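Local coordinates for protein CMP-sialic acid transporter 1 (PDB 6I1R) that probably carries CMP-sialic acid, and perhaps related nucleotide sugars, from the cytoplasm into the Golgi, and is seen here with CMP bound, at residues Ala7-Ile19 with Ser265-Ser277. The protein carries 5 engineered substitutions. Residues are numbered along the deposited sequence; the frame is centred on the assembly and turned at random.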
loop_
_atom_site.group_PDB
_atom_site.type_symbol
_atom_site.label_atom_id
_atom_site.label_comp_id
_atom_site.label_asym_id
_atom_site.label_seq_id
_atom_site.Cartn_x
_atom_site.Cartn_y
_atom_site.Cartn_z
ATOM N N ALA B 7 14.916 -27.586 4.369
ATOM C CA ALA B 7 14.761 -26.888 3.087
ATOM C C ALA B 7 13.318 -27.013 2.578
ATOM O O ALA B 7 12.754 -26.048 2.059
ATOM C CB ALA B 7 15.743 -27.437 2.080
ATOM N N ALA B 8 12.737 -28.203 2.720
ATOM C CA ALA B 8 11.351 -28.442 2.316
ATOM C C ALA B 8 10.404 -27.633 3.210
ATOM O O ALA B 8 9.433 -27.049 2.726
ATOM C CB ALA B 8 11.041 -29.918 2.381
ATOM N N LEU B 9 10.697 -27.606 4.509
ATOM C CA LEU B 9 9.880 -26.878 5.480
ATOM C C LEU B 9 9.976 -25.371 5.211
ATOM O O LEU B 9 8.978 -24.659 5.317
ATOM C CB LEU B 9 10.352 -27.223 6.897
ATOM C CG LEU B 9 9.572 -26.571 8.039
ATOM C CD1 LEU B 9 8.102 -26.968 8.002
ATOM C CD2 LEU B 9 10.186 -26.932 9.384
ATOM N N LEU B 10 11.171 -24.895 4.867
ATOM C CA LEU B 10 11.361 -23.487 4.509
ATOM C C LEU B 10 10.504 -23.153 3.282
ATOM O O LEU B 10 9.890 -22.094 3.231
ATOM C CB LEU B 10 12.847 -23.218 4.241
ATOM C CG LEU B 10 13.200 -21.794 3.810
ATOM C CD1 LEU B 10 12.698 -20.773 4.819
ATOM C CD2 LEU B 10 14.701 -21.647 3.612
ATOM N N THR B 11 10.460 -24.062 2.309
ATOM C CA THR B 11 9.623 -23.878 1.121
ATOM C C THR B 11 8.153 -23.761 1.545
ATOM O O THR B 11 7.460 -22.832 1.129
ATOM C CB THR B 11 9.833 -25.013 0.109
ATOM O OG1 THR B 11 11.215 -25.027 -0.247
ATOM C CG2 THR B 11 8.988 -24.868 -1.137
ATOM N N ILE B 12 7.692 -24.692 2.377
ATOM C CA ILE B 12 6.307 -24.679 2.848
ATOM C C ILE B 12 6.023 -23.343 3.548
ATOM O O ILE B 12 5.010 -22.706 3.265
ATOM C CB ILE B 12 6.016 -25.888 3.765
ATOM C CG1 ILE B 12 6.034 -27.212 2.993
ATOM C CG2 ILE B 12 4.707 -25.704 4.521
ATOM C CD1 ILE B 12 5.006 -27.308 1.885
ATOM N N LEU B 13 6.918 -22.909 4.432
ATOM C CA LEU B 13 6.647 -21.727 5.259
ATOM C C LEU B 13 6.940 -20.432 4.486
ATOM O O LEU B 13 6.301 -19.422 4.756
ATOM C CB LEU B 13 7.461 -21.805 6.556
ATOM C CG LEU B 13 6.983 -22.837 7.579
ATOM C CD1 LEU B 13 7.876 -22.834 8.809
ATOM C CD2 LEU B 13 5.535 -22.590 7.981
ATOM N N THR B 14 7.871 -20.433 3.532
ATOM C CA THR B 14 8.138 -19.211 2.746
ATOM C C THR B 14 6.907 -18.867 1.894
ATOM O O THR B 14 6.653 -17.691 1.623
ATOM C CB THR B 14 9.401 -19.345 1.882
ATOM O OG1 THR B 14 10.527 -19.526 2.741
ATOM C CG2 THR B 14 9.653 -18.137 1.006
ATOM N N SER B 15 6.147 -19.881 1.479
ATOM C CA SER B 15 4.927 -19.663 0.695
ATOM C C SER B 15 3.749 -19.328 1.621
ATOM O O SER B 15 2.796 -18.683 1.189
ATOM C CB SER B 15 4.616 -20.852 -0.182
ATOM O OG SER B 15 3.988 -21.887 0.559
ATOM N N SER B 16 3.806 -19.779 2.876
ATOM C CA SER B 16 2.771 -19.460 3.864
ATOM C C SER B 16 2.768 -17.955 4.154
ATOM O O SER B 16 1.725 -17.307 4.069
ATOM C CB SER B 16 2.956 -20.256 5.133
ATOM O OG SER B 16 2.699 -21.635 4.911
ATOM N N GLN B 17 3.935 -17.408 4.491
ATOM C CA GLN B 17 4.063 -15.971 4.760
ATOM C C GLN B 17 3.708 -15.181 3.493
ATOM O O GLN B 17 3.242 -14.050 3.582
ATOM C CB GLN B 17 5.470 -15.624 5.260
ATOM C CG GLN B 17 6.557 -15.738 4.199
ATOM C CD GLN B 17 7.926 -15.408 4.741
ATOM O OE1 GLN B 17 8.330 -15.884 5.800
ATOM N NE2 GLN B 17 8.660 -14.589 4.005
ATOM N N GLY B 18 3.935 -15.781 2.327
ATOM C CA GLY B 18 3.552 -15.176 1.053
ATOM C C GLY B 18 2.057 -14.913 0.967
ATOM O O GLY B 18 1.638 -13.797 0.658
ATOM N N ILE B 19 1.257 -15.938 1.255
ATOM C CA ILE B 19 -0.206 -15.854 1.149
ATOM C C ILE B 19 -0.749 -15.018 2.315
ATOM O O ILE B 19 -1.583 -14.131 2.121
ATOM C CB ILE B 19 -0.834 -17.265 1.115
ATOM C CG1 ILE B 19 -0.345 -18.076 -0.088
ATOM C CG2 ILE B 19 -2.353 -17.191 1.157
ATOM C CD1 ILE B 19 -0.294 -19.564 0.161
ATOM N N SER B 265 15.018 -23.365 -2.152
ATOM C CA SER B 265 13.816 -23.366 -1.302
ATOM C C SER B 265 12.941 -22.146 -1.615
ATOM O O SER B 265 11.730 -22.277 -1.803
ATOM C CB SER B 265 14.177 -23.402 0.163
ATOM O OG SER B 265 14.925 -24.566 0.478
ATOM N N THR B 266 13.572 -20.974 -1.661
ATOM C CA THR B 266 12.903 -19.695 -1.920
ATOM C C THR B 266 12.229 -19.719 -3.297
ATOM O O THR B 266 11.099 -19.255 -3.454
ATOM C CB THR B 266 13.898 -18.527 -1.861
ATOM O OG1 THR B 266 15.031 -18.922 -1.087
ATOM C CG2 THR B 266 13.301 -17.270 -1.267
ATOM N N SER B 267 12.947 -20.244 -4.286
ATOM C CA SER B 267 12.457 -20.304 -5.661
ATOM C C SER B 267 11.231 -21.221 -5.746
ATOM O O SER B 267 10.217 -20.850 -6.337
ATOM C CB SER B 267 13.546 -20.753 -6.602
ATOM O OG SER B 267 14.605 -19.808 -6.642
ATOM N N MET B 268 11.328 -22.401 -5.138
ATOM C CA MET B 268 10.247 -23.394 -5.182
ATOM C C MET B 268 9.038 -22.899 -4.378
ATOM O O MET B 268 7.908 -23.316 -4.643
ATOM C CB MET B 268 10.707 -24.744 -4.619
ATOM C CG MET B 268 11.801 -25.411 -5.434
ATOM S SD MET B 268 11.377 -25.609 -7.179
ATOM C CE MET B 268 13.017 -25.638 -7.901
ATOM N N ALA B 269 9.273 -22.032 -3.396
ATOM C CA ALA B 269 8.182 -21.413 -2.641
ATOM C C ALA B 269 7.363 -20.504 -3.566
ATOM O O ALA B 269 6.131 -20.525 -3.545
ATOM C CB ALA B 269 8.739 -20.641 -1.469
ATOM N N MET B 270 8.072 -19.721 -4.375
ATOM C CA MET B 270 7.461 -18.766 -5.297
ATOM C C MET B 270 6.589 -19.503 -6.323
ATOM O O MET B 270 5.559 -18.981 -6.746
ATOM C CB MET B 270 8.540 -17.965 -6.033
ATOM C CG MET B 270 8.009 -16.745 -6.760
ATOM S SD MET B 270 8.857 -16.472 -8.335
ATOM C CE MET B 270 8.134 -17.780 -9.324
ATOM N N LEU B 271 7.007 -20.701 -6.729
ATOM C CA LEU B 271 6.213 -21.513 -7.655
ATOM C C LEU B 271 4.978 -22.060 -6.927
ATOM O O LEU B 271 3.876 -22.030 -7.473
ATOM C CB LEU B 271 7.067 -22.656 -8.216
ATOM C CG LEU B 271 8.130 -22.256 -9.239
ATOM C CD1 LEU B 271 8.976 -23.458 -9.627
ATOM C CD2 LEU B 271 7.501 -21.628 -10.475
ATOM N N LEU B 272 5.170 -22.553 -5.703
ATOM C CA LEU B 272 4.072 -23.123 -4.918
ATOM C C LEU B 272 2.999 -22.054 -4.674
ATOM O O LEU B 272 1.805 -22.342 -4.774
ATOM C CB LEU B 272 4.623 -23.669 -3.595
ATOM C CG LEU B 272 3.605 -24.340 -2.673
ATOM C CD1 LEU B 272 2.956 -25.537 -3.351
ATOM C CD2 LEU B 272 4.255 -24.762 -1.365
ATOM N N THR B 273 3.432 -20.833 -4.362
ATOM C CA THR B 273 2.519 -19.709 -4.111
ATOM C C THR B 273 1.587 -19.506 -5.314
ATOM O O THR B 273 0.380 -19.331 -5.144
ATOM C CB THR B 273 3.292 -18.421 -3.796
ATOM O OG1 THR B 273 3.893 -18.563 -2.508
ATOM C CG2 THR B 273 2.423 -17.183 -3.804
ATOM N N MET B 274 2.160 -19.519 -6.515
ATOM C CA MET B 274 1.391 -19.333 -7.749
ATOM C C MET B 274 0.418 -20.502 -7.949
ATOM O O MET B 274 -0.717 -20.293 -8.379
ATOM C CB MET B 274 2.316 -19.227 -8.965
ATOM C CG MET B 274 2.899 -17.841 -9.163
ATOM S SD MET B 274 4.388 -17.860 -10.191
ATOM C CE MET B 274 4.277 -16.250 -10.971
ATOM N N VAL B 275 0.863 -21.721 -7.642
ATOM C CA VAL B 275 0.015 -22.911 -7.785
ATOM C C VAL B 275 -1.140 -22.829 -6.777
ATOM O O VAL B 275 -2.277 -23.160 -7.114
ATOM C CB VAL B 275 0.823 -24.216 -7.616
ATOM C CG1 VAL B 275 -0.079 -25.438 -7.508
ATOM C CG2 VAL B 275 1.831 -24.403 -8.740
ATOM N N LEU B 276 -0.851 -22.390 -5.554
ATOM C CA LEU B 276 -1.883 -22.298 -4.513
ATOM C C LEU B 276 -2.832 -21.131 -4.818
ATOM O O LEU B 276 -4.028 -21.227 -4.551
ATOM C CB LEU B 276 -1.217 -22.138 -3.140
ATOM C CG LEU B 276 -0.527 -23.390 -2.593
ATOM C CD1 LEU B 276 0.288 -23.064 -1.351
ATOM C CD2 LEU B 276 -1.539 -24.486 -2.289
ATOM N N SER B 277 -2.311 -20.053 -5.403
ATOM C CA SER B 277 -3.123 -18.877 -5.752
ATOM C C SER B 277 -4.217 -19.231 -6.771
ATOM O O SER B 277 -5.173 -18.472 -6.931
ATOM C CB SER B 277 -2.255 -17.757 -6.269
ATOM O OG SER B 277 -1.411 -17.252 -5.245
#
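Ser15 packs as a knob into a hole formed by Ala269, Leu272, Thr273 and Leu276, joining helix 3-24 to helix 259-279 in a protein of the nucleotide-sugar transporter family, which belongs to the drug/metabolite transporter clan. The axes approach to 8.1 Å and cross at -47°, a closeness that small residues permit: Thr11 and Ala269 bring their CA atoms within 4.7 Å. The methyl CB of Ala269 lies against the carbonyl Thr11 O and, 3.6 Å away, against Thr14 CG2. In Ser15, CB faces Thr273 OG1 at 3.3 Å, while OG, set between backbone N and carbonyl carbon (chi1 80°), meets the Leu272 methyl CD2. Ser15 OG also hydrogen-bonds Ile12 O at 3.0 Å, where Ser16 OG and Ser16 N donate too. With an alanine here, Ile12 O would probably be left without one of its hydroxyl donors, and Leu272 CD2 without the oxygen it packs on. Toward the start of both segments the contact turns polar. Thr11 OG1 is 3.2 Å from Ser265 O, and Ser265 OG is 3.1 Å from Ala7 O, but each hydroxyl proton has another acceptor nearby: Ala7 O for Thr11, Val261 O for Ser265. At the other end Ile19 CD1 meets Leu276 CD1, the two side chains crossing at about a right angle. Farther out, Leu10 and Leu13 rest on Thr246 of helix 234-256, whereas Met268 and Leu271 reach helix 287-304. A threonine hydroxyl is tolerated inside a helix pair because it can bond its own backbone: Thr273 OG1 reaches Ala269 O from above the carbonyl plane, 42° out of it.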